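Local coordinates for protein 350aa long hypothetical aspartate-semialdehyde dehydrogenase (Sulfolobus tokodaii, PDB 2EP5) that probably catalyses NADP-dependent interconversion of malonyl-CoA and malonate semialdehyde (3-oxopropanoate), as a member of the aspartate-semialdehyde dehydrogenase family, at residues G14-K19 against D327-G332; K19-L24 against V50-Q55; I164-K169 against I250-R255. All coordinates share one frame; numbering follows the deposited sequence.

Contact 1 of 3, residues G14-K19 against D327-G332; sequences GMVGQK and DNLVRG
The carboxylate of Asp-327 is the flat group that orders this loop. At its rim, Leu-329 N lies 2.8 Å from Asp-327 OD1 and uses the anti lone pair, away from the other oxygen. Over one face, Val-330 N reaches Asp-327 OD1 at 3.3 Å, 71° out of the carboxylate plane. Two backbone N-H groups thus hold OD1: that of Leu-329 closes an Asx turn, and that of Val-330 completes an Asx motif, which fixes the carboxylate's rotation. The other oxygen, Asp-327 OD2, accepts from a water at 2.8 Å. That water accepts in turn from Lys-19 NZ at 3.1 Å, so lysine and aspartate meet through solvent and not directly. Helix 15-24, with Gly-14 at its N-cap position, is the first helix of a Rossmann fold. Gly-14 and Gly-17 belong to a glycine-rich motif that runs from the turn after strand 5-10 into the helix, consistent with dinucleotide binding. Against this helix lies the loop 327-332 of the dimerisation domain. Leu-329 is its apolar tip, with CG anti to the carbonyl carbon (chi1 -63°). Leu-329 CD1 meets Met-15 CE at 3.7 Å, the methionine chain being bent at its last torsion (83°). Leu-329 CD2 faces Val-16 CG2 more loosely, at 4.4 Å. Lys-19 crosses Leu-329 at about a right angle, and Lys-19 CG passes 4.1 Å from Leu-329 CB. Farther along the lysine, CD lies beside CG2 of Val-330. Met-15 also packs on Met-191 of the second subunit. Asn-328 is tied by its amide to Gly-243 N and Ser-181 OG, and its side chain touches Cys-151.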
loop_
_atom_site.group_PDB
_atom_site.type_symbol
_atom_site.label_atom_id
_atom_site.label_comp_id
_atom_site.label_asym_id
_atom_site.label_seq_id
_atom_site.Cartn_x
_atom_site.Cartn_y
_atom_site.Cartn_z
ATOM N N GLY A 14 22.854 7.591 -5.237
ATOM C CA GLY A 14 21.498 7.746 -4.739
ATOM C C GLY A 14 20.445 7.775 -5.831
ATOM O O GLY A 14 20.755 7.562 -7.005
ATOM N N MET A 15 19.196 8.044 -5.453
ATOM C CA MET A 15 18.108 8.099 -6.424
ATOM C C MET A 15 18.294 9.223 -7.433
ATOM O O MET A 15 18.198 8.996 -8.638
ATOM C CB MET A 15 16.756 8.268 -5.728
ATOM C CG MET A 15 16.209 6.992 -5.117
ATOM S SD MET A 15 14.503 7.172 -4.525
ATOM C CE MET A 15 13.597 6.914 -6.050
ATOM N N VAL A 16 18.547 10.437 -6.948
ATOM C CA VAL A 16 18.745 11.571 -7.850
ATOM C C VAL A 16 19.962 11.315 -8.731
ATOM O O VAL A 16 19.969 11.651 -9.917
ATOM C CB VAL A 16 18.933 12.890 -7.071
ATOM C CG1 VAL A 16 19.439 13.985 -8.008
ATOM C CG2 VAL A 16 17.604 13.302 -6.438
ATOM N N GLY A 17 20.980 10.696 -8.147
ATOM C CA GLY A 17 22.181 10.382 -8.899
ATOM C C GLY A 17 21.907 9.430 -10.048
ATOM O O GLY A 17 22.364 9.653 -11.169
ATOM N N GLN A 18 21.156 8.362 -9.782
ATOM C CA GLN A 18 20.853 7.390 -10.825
ATOM C C GLN A 18 20.009 8.025 -11.920
ATOM O O GLN A 18 20.196 7.727 -13.094
ATOM C CB GLN A 18 20.158 6.160 -10.226
ATOM C CG GLN A 18 21.018 5.448 -9.173
ATOM C CD GLN A 18 20.420 4.132 -8.704
ATOM O OE1 GLN A 18 20.756 3.630 -7.625
ATOM N NE2 GLN A 18 19.541 3.559 -9.519
ATOM N N LYS A 19 19.088 8.907 -11.544
ATOM C CA LYS A 19 18.264 9.600 -12.537
ATOM C C LYS A 19 19.178 10.396 -13.475
ATOM O O LYS A 19 19.035 10.347 -14.695
ATOM C CB LYS A 19 17.299 10.579 -11.861
ATOM C CG LYS A 19 15.902 10.040 -11.647
ATOM C CD LYS A 19 15.142 9.883 -12.959
ATOM C CE LYS A 19 13.882 9.058 -12.738
ATOM N NZ LYS A 19 13.096 8.866 -13.985
ATOM N N ASP A 327 7.360 15.890 -10.798
ATOM C CA ASP A 327 8.238 14.763 -10.500
ATOM C C ASP A 327 9.369 15.355 -9.653
ATOM O O ASP A 327 10.180 16.143 -10.154
ATOM C CB ASP A 327 8.797 14.190 -11.803
ATOM C CG ASP A 327 9.604 12.920 -11.593
ATOM O OD1 ASP A 327 10.300 12.804 -10.561
ATOM O OD2 ASP A 327 9.555 12.042 -12.481
ATOM N N ASN A 328 9.409 14.993 -8.373
ATOM C CA ASN A 328 10.435 15.505 -7.458
ATOM C C ASN A 328 11.854 15.049 -7.814
ATOM O O ASN A 328 12.833 15.682 -7.410
ATOM C CB ASN A 328 10.113 15.073 -6.024
ATOM C CG ASN A 328 9.939 13.573 -5.905
ATOM O OD1 ASN A 328 9.016 12.999 -6.495
ATOM N ND2 ASN A 328 10.831 12.925 -5.158
ATOM N N LEU A 329 11.967 13.954 -8.560
ATOM C CA LEU A 329 13.276 13.427 -8.954
ATOM C C LEU A 329 13.871 14.109 -10.187
ATOM O O LEU A 329 15.093 14.222 -10.326
ATOM C CB LEU A 329 13.178 11.926 -9.229
ATOM C CG LEU A 329 12.779 11.001 -8.079
ATOM C CD1 LEU A 329 12.829 9.560 -8.577
ATOM C CD2 LEU A 329 13.733 11.188 -6.895
ATOM N N VAL A 330 12.994 14.553 -11.077
ATOM C CA VAL A 330 13.398 15.195 -12.320
ATOM C C VAL A 330 13.313 16.719 -12.208
ATOM O O VAL A 330 14.328 17.404 -12.047
ATOM C CB VAL A 330 12.498 14.680 -13.483
ATOM C CG1 VAL A 330 12.893 15.317 -14.795
ATOM C CG2 VAL A 330 12.624 13.168 -13.580
ATOM N N ARG A 331 12.099 17.246 -12.293
ATOM C CA ARG A 331 11.888 18.680 -12.176
ATOM C C ARG A 331 12.482 19.169 -10.858
ATOM O O ARG A 331 13.044 20.261 -10.783
ATOM C CB ARG A 331 10.395 18.997 -12.175
ATOM C CG ARG A 331 10.099 20.483 -12.196
ATOM C CD ARG A 331 10.341 20.995 -13.593
ATOM N NE ARG A 331 11.048 22.261 -13.619
ATOM C CZ ARG A 331 11.364 22.900 -14.736
ATOM N NH1 ARG A 331 11.032 22.384 -15.911
ATOM N NH2 ARG A 331 12.002 24.057 -14.680
ATOM N N GLY A 332 12.356 18.344 -9.825
ATOM C CA GLY A 332 12.841 18.718 -8.514
ATOM C C GLY A 332 14.300 18.485 -8.197
ATOM O O GLY A 332 14.741 18.865 -7.117
HETATM O O HOH W 1 10.681 9.544 -12.236
#

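Contact 2 of 3, residues K19-L24 against V50-Q55; sequences KMVKML and VKWIEQ
Glu-54 makes the tight half of this contact. Its chain, bent at chi2 (-65°), crosses that of Lys-19 at about a right angle. OE2 of Glu-54 lies 3.2 Å from Lys-19 CG, so the carboxylate rests on the lysine's aliphatic part as well as facing its charge. Lys-22 NZ donates to Glu-54 OE1 at 2.8 Å in a salt bridge, nearly along the C-O axis. Lys-19 NZ makes only a long, weak ion pair with Glu-54 OE1, at 3.5 Å, and the three residues form a salt-bridge network. Lys-22 gets there with CG anti to the backbone N and a bend at chi3 (70°). Glu-54 CB sits 3.3 Å above the plane of the Trp-52 ring, offset toward its rim. An alanine in place of Glu-54 would remove the carboxylate and probably leave the close ammonium groups of Lys-19 and Lys-22 less well balanced. The looser side holds Gln-55, an exposed residue whose OE1 stays 4.0 Å from Lys-22 NZ. Trp-52 CH2 likewise reaches Val-21 CG1 only at 4.5 Å. Behind the helix, Val-21 and Met-20 pack on Leu-9 of strand 5-10, while Met-20 and Met-23 lean on helix 334-347.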
loop_
_atom_site.group_PDB
_atom_site.type_symbol
_atom_site.label_atom_id
_atom_site.label_comp_id
_atom_site.label_asym_id
_atom_site.label_seq_id
_atom_site.Cartn_x
_atom_site.Cartn_y
_atom_site.Cartn_z
ATOM N N LYS A 19 19.088 8.907 -11.544
ATOM C CA LYS A 19 18.264 9.600 -12.537
ATOM C C LYS A 19 19.178 10.396 -13.475
ATOM O O LYS A 19 19.035 10.347 -14.695
ATOM C CB LYS A 19 17.299 10.579 -11.861
ATOM C CG LYS A 19 15.902 10.040 -11.647
ATOM C CD LYS A 19 15.142 9.883 -12.959
ATOM C CE LYS A 19 13.882 9.058 -12.738
ATOM N NZ LYS A 19 13.096 8.866 -13.985
ATOM N N MET A 20 20.113 11.136 -12.891
ATOM C CA MET A 20 21.029 11.947 -13.677
ATOM C C MET A 20 21.910 11.083 -14.573
ATOM O O MET A 20 22.119 11.400 -15.741
ATOM C CB MET A 20 21.885 12.814 -12.747
ATOM C CG MET A 20 21.069 13.843 -11.988
ATOM S SD MET A 20 22.023 14.828 -10.840
ATOM C CE MET A 20 22.696 16.071 -11.933
ATOM N N VAL A 21 22.428 9.993 -14.021
ATOM C CA VAL A 21 23.262 9.093 -14.800
ATOM C C VAL A 21 22.470 8.626 -16.016
ATOM O O VAL A 21 22.997 8.592 -17.128
ATOM C CB VAL A 21 23.698 7.867 -13.970
ATOM C CG1 VAL A 21 24.243 6.772 -14.884
ATOM C CG2 VAL A 21 24.777 8.273 -12.981
ATOM N N LYS A 22 21.199 8.288 -15.810
ATOM C CA LYS A 22 20.359 7.817 -16.911
ATOM C C LYS A 22 20.098 8.899 -17.949
ATOM O O LYS A 22 20.125 8.634 -19.149
ATOM C CB LYS A 22 19.022 7.280 -16.386
ATOM C CG LYS A 22 18.224 6.529 -17.442
ATOM C CD LYS A 22 16.914 5.960 -16.907
ATOM C CE LYS A 22 15.893 7.057 -16.606
ATOM N NZ LYS A 22 14.616 6.504 -16.055
ATOM N N MET A 23 19.850 10.120 -17.489
ATOM C CA MET A 23 19.578 11.237 -18.389
ATOM C C MET A 23 20.822 11.711 -19.146
ATOM O O MET A 23 20.716 12.221 -20.263
ATOM C CB MET A 23 18.965 12.403 -17.601
ATOM C CG MET A 23 17.570 12.112 -17.045
ATOM S SD MET A 23 16.901 13.456 -16.027
ATOM C CE MET A 23 16.571 14.702 -17.269
ATOM N N LEU A 24 21.992 11.544 -18.536
ATOM C CA LEU A 24 23.256 11.951 -19.149
ATOM C C LEU A 24 23.828 10.882 -20.084
ATOM O O LEU A 24 24.562 11.189 -21.019
ATOM C CB LEU A 24 24.291 12.261 -18.063
ATOM C CG LEU A 24 24.109 13.533 -17.231
ATOM C CD1 LEU A 24 25.105 13.535 -16.083
ATOM C CD2 LEU A 24 24.296 14.761 -18.109
ATOM N N VAL A 50 26.963 0.574 -7.415
ATOM C CA VAL A 50 25.580 1.012 -7.316
ATOM C C VAL A 50 24.564 -0.120 -7.226
ATOM O O VAL A 50 24.785 -1.227 -7.710
ATOM C CB VAL A 50 25.191 1.897 -8.521
ATOM C CG1 VAL A 50 25.150 1.057 -9.789
ATOM C CG2 VAL A 50 23.837 2.558 -8.275
ATOM N N LYS A 51 23.449 0.191 -6.581
ATOM C CA LYS A 51 22.324 -0.719 -6.431
ATOM C C LYS A 51 21.290 -0.064 -7.339
ATOM O O LYS A 51 20.491 0.762 -6.891
ATOM C CB LYS A 51 21.836 -0.718 -4.982
ATOM C CG LYS A 51 22.216 -1.945 -4.173
ATOM C CD LYS A 51 21.280 -3.118 -4.481
ATOM C CE LYS A 51 21.460 -4.246 -3.466
ATOM N NZ LYS A 51 20.527 -5.390 -3.683
ATOM N N TRP A 52 21.338 -0.417 -8.621
ATOM C CA TRP A 52 20.444 0.155 -9.617
ATOM C C TRP A 52 18.989 0.120 -9.173
ATOM O O TRP A 52 18.441 -0.927 -8.814
ATOM C CB TRP A 52 20.608 -0.563 -10.953
ATOM C CG TRP A 52 20.117 0.225 -12.123
ATOM C CD1 TRP A 52 19.229 -0.188 -13.066
ATOM C CD2 TRP A 52 20.530 1.543 -12.510
ATOM N NE1 TRP A 52 19.063 0.785 -14.026
ATOM C CE2 TRP A 52 19.850 1.859 -13.707
ATOM C CE3 TRP A 52 21.408 2.488 -11.964
ATOM C CZ2 TRP A 52 20.019 3.083 -14.369
ATOM C CZ3 TRP A 52 21.578 3.706 -12.624
ATOM C CH2 TRP A 52 20.886 3.991 -13.813
ATOM N N ILE A 53 18.369 1.292 -9.218
ATOM C CA ILE A 53 16.996 1.459 -8.793
ATOM C C ILE A 53 16.133 2.024 -9.912
ATOM O O ILE A 53 14.911 2.026 -9.815
ATOM C CB ILE A 53 16.964 2.391 -7.552
ATOM C CG1 ILE A 53 16.316 1.652 -6.389
ATOM C CG2 ILE A 53 16.301 3.730 -7.885
ATOM C CD1 ILE A 53 17.057 0.403 -5.980
ATOM N N GLU A 54 16.779 2.499 -10.971
ATOM C CA GLU A 54 16.080 3.070 -12.117
ATOM C C GLU A 54 15.490 2.005 -13.031
ATOM O O GLU A 54 15.670 0.806 -12.815
ATOM C CB GLU A 54 17.027 3.945 -12.943
ATOM C CG GLU A 54 17.280 5.334 -12.382
ATOM C CD GLU A 54 16.037 6.205 -12.372
ATOM O OE1 GLU A 54 15.343 6.279 -13.408
ATOM O OE2 GLU A 54 15.761 6.829 -11.328
ATOM N N GLN A 55 14.795 2.468 -14.065
ATOM C CA GLN A 55 14.175 1.594 -15.052
ATOM C C GLN A 55 15.219 0.958 -15.958
ATOM O O GLN A 55 16.131 1.632 -16.441
ATOM C CB GLN A 55 13.170 2.393 -15.899
ATOM C CG GLN A 55 12.880 1.825 -17.300
ATOM C CD GLN A 55 13.867 2.304 -18.373
ATOM O OE1 GLN A 55 13.956 3.501 -18.665
ATOM N NE2 GLN A 55 14.606 1.366 -18.963
#

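Contact 3 of 3, residues I164-K169 against I250-R255; sequences IEIATK and IVTNER
Ile-166 lays its CG2 methyl over two side chains of the facing segment. Ile-166 CG2 is 3.8 Å from Ile-250 CG2 and 3.9 Å from Thr-252 CG2, and Ile-166 crosses both at about a right angle. Ile-250 also reaches the next helical residue, with Ile-250 CD1 4.1 Å from Ala-167 CB. The helix 164-168 leads into strand 171-178, and Ile-250 lies near the end of the adjacent strand 244-251 of the mixed sheet. Ile-250 pairs there with Leu-320 through the backbone, and Val-251 pairs with Lys-171. Thr-252 fastens the strand's exit. Thr-252 OG1, anti to the backbone N (chi1 174°), donates to Lys-169 O at 2.9 Å, nearly along the C=O axis. Thr-252 OG1 also accepts from Glu-254 N at 3.0 Å and closes an ST turn with a nearly straight bond (167°). Toward solvent, the extended Lys-169 passes CD 3.8 Å from Glu-254 CD. Lys-169 NZ forms a salt bridge with Glu-165 OE2 at 2.9 Å, while its pair with Glu-254 OE1 is long. The buried hydroxyl, used as both donor and acceptor, is therefore held on both sides, which would fix its rotation, while the ammonium group probably offsets the repulsion between two nearby glutamates.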
loop_
_atom_site.group_PDB
_atom_site.type_symbol
_atom_site.label_atom_id
_atom_site.label_comp_id
_atom_site.label_asym_id
_atom_site.label_seq_id
_atom_site.Cartn_x
_atom_site.Cartn_y
_atom_site.Cartn_z
ATOM N N ILE A 164 3.436 35.971 -9.969
ATOM C CA ILE A 164 4.174 36.677 -8.934
ATOM C C ILE A 164 3.533 37.983 -8.466
ATOM O O ILE A 164 3.659 38.341 -7.299
ATOM C CB ILE A 164 5.636 36.950 -9.387
ATOM C CG1 ILE A 164 6.429 37.564 -8.234
ATOM C CG2 ILE A 164 5.655 37.867 -10.602
ATOM C CD1 ILE A 164 6.517 36.677 -7.011
ATOM N N GLU A 165 2.836 38.694 -9.346
ATOM C CA GLU A 165 2.238 39.949 -8.913
ATOM C C GLU A 165 1.062 39.759 -7.955
ATOM O O GLU A 165 0.787 40.626 -7.125
ATOM C CB GLU A 165 1.787 40.802 -10.099
ATOM C CG GLU A 165 1.699 42.272 -9.704
ATOM C CD GLU A 165 0.511 43.002 -10.305
ATOM O OE1 GLU A 165 0.459 43.126 -11.550
ATOM O OE2 GLU A 165 -0.363 43.453 -9.522
ATOM N N ILE A 166 0.367 38.632 -8.075
ATOM C CA ILE A 166 -0.760 38.344 -7.195
ATOM C C ILE A 166 -0.223 37.790 -5.880
ATOM O O ILE A 166 -0.614 38.238 -4.796
ATOM C CB ILE A 166 -1.699 37.298 -7.816
ATOM C CG1 ILE A 166 -2.223 37.805 -9.159
ATOM C CG2 ILE A 166 -2.854 37.012 -6.873
ATOM C CD1 ILE A 166 -3.062 36.785 -9.911
ATOM N N ALA A 167 0.685 36.823 -5.995
ATOM C CA ALA A 167 1.301 36.174 -4.838
ATOM C C ALA A 167 2.043 37.157 -3.937
ATOM O O ALA A 167 2.072 36.993 -2.717
ATOM C CB ALA A 167 2.259 35.071 -5.306
ATOM N N THR A 168 2.647 38.172 -4.538
ATOM C CA THR A 168 3.387 39.171 -3.772
ATOM C C THR A 168 2.471 39.987 -2.861
ATOM O O THR A 168 2.871 40.395 -1.770
ATOM C CB THR A 168 4.152 40.133 -4.708
ATOM O OG1 THR A 168 5.258 39.440 -5.304
ATOM C CG2 THR A 168 4.662 41.334 -3.935
ATOM N N LYS A 169 1.243 40.221 -3.312
ATOM C CA LYS A 169 0.278 40.987 -2.531
ATOM C C LYS A 169 -0.754 40.046 -1.915
ATOM O O LYS A 169 -1.948 40.138 -2.219
ATOM C CB LYS A 169 -0.453 41.997 -3.417
ATOM C CG LYS A 169 0.422 42.952 -4.203
ATOM C CD LYS A 169 -0.474 43.784 -5.112
ATOM C CE LYS A 169 0.293 44.610 -6.131
ATOM N NZ LYS A 169 -0.651 45.168 -7.148
ATOM N N ILE A 250 -3.590 31.363 -2.580
ATOM C CA ILE A 250 -3.126 32.736 -2.540
ATOM C C ILE A 250 -4.264 33.583 -1.964
ATOM O O ILE A 250 -5.183 33.985 -2.685
ATOM C CB ILE A 250 -2.735 33.219 -3.949
ATOM C CG1 ILE A 250 -1.595 32.341 -4.484
ATOM C CG2 ILE A 250 -2.304 34.676 -3.907
ATOM C CD1 ILE A 250 -1.067 32.754 -5.852
ATOM N N VAL A 251 -4.200 33.823 -0.653
ATOM C CA VAL A 251 -5.220 34.607 0.059
ATOM C C VAL A 251 -5.023 36.093 -0.198
ATOM O O VAL A 251 -4.115 36.710 0.349
ATOM C CB VAL A 251 -5.156 34.354 1.588
ATOM C CG1 VAL A 251 -6.356 34.999 2.281
ATOM C CG2 VAL A 251 -5.111 32.845 1.861
ATOM N N THR A 252 -5.894 36.665 -1.020
ATOM C CA THR A 252 -5.793 38.075 -1.371
ATOM C C THR A 252 -7.107 38.624 -1.914
ATOM O O THR A 252 -7.944 37.870 -2.401
ATOM C CB THR A 252 -4.703 38.275 -2.448
ATOM O OG1 THR A 252 -4.699 39.637 -2.883
ATOM C CG2 THR A 252 -4.958 37.353 -3.644
ATOM N N ASN A 253 -7.284 39.938 -1.833
ATOM C CA ASN A 253 -8.496 40.569 -2.338
ATOM C C ASN A 253 -8.246 41.222 -3.696
ATOM O O ASN A 253 -9.106 41.915 -4.233
ATOM C CB ASN A 253 -9.019 41.600 -1.336
ATOM C CG ASN A 253 -9.748 40.958 -0.162
ATOM O OD1 ASN A 253 -9.410 41.193 1.003
ATOM N ND2 ASN A 253 -10.761 40.150 -0.466
ATOM N N GLU A 254 -7.060 40.999 -4.249
ATOM C CA GLU A 254 -6.727 41.547 -5.562
ATOM C C GLU A 254 -7.700 40.947 -6.568
ATOM O O GLU A 254 -8.127 39.805 -6.414
ATOM C CB GLU A 254 -5.295 41.170 -5.962
ATOM C CG GLU A 254 -4.201 41.816 -5.123
ATOM C CD GLU A 254 -4.209 43.330 -5.233
ATOM O OE1 GLU A 254 -4.262 43.834 -6.375
ATOM O OE2 GLU A 254 -4.159 44.015 -4.183
ATOM N N ARG A 255 -8.064 41.714 -7.588
ATOM C CA ARG A 255 -8.977 41.207 -8.603
ATOM C C ARG A 255 -8.275 40.036 -9.281
ATOM O O ARG A 255 -7.044 39.997 -9.352
ATOM C CB ARG A 255 -9.302 42.295 -9.630
ATOM C CG ARG A 255 -9.808 43.596 -9.016
ATOM C CD ARG A 255 -10.196 44.606 -10.081
ATOM N NE ARG A 255 -9.202 44.706 -11.148
ATOM C CZ ARG A 255 -7.932 45.054 -10.965
ATOM N NH1 ARG A 255 -7.493 45.339 -9.748
ATOM N NH2 ARG A 255 -7.100 45.113 -11.995
#

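In the fold
Contacts 1 and 2 lie on successive turns of helix 15-24 and share Lys-19; their centres are 9 Å apart. Gln-18 of contact 1 also packs on Trp-52 and Ile-53 of contact 2, which joins them further. Contact 1 brings the NAD-binding and dimerisation domains together beside the predicted catalytic residues. The side chain of Val-16 is about 7 Å from that of Cys-151, and that of Leu-329 about 8 Å from that of His-244. Contact 2 stays within the NAD-binding domain, nearer the surface. Contact 3 belongs to the dimerisation domain, away from these sites. Its centre is 32 Å from that of contact 1 and 40 Å from that of contact 2.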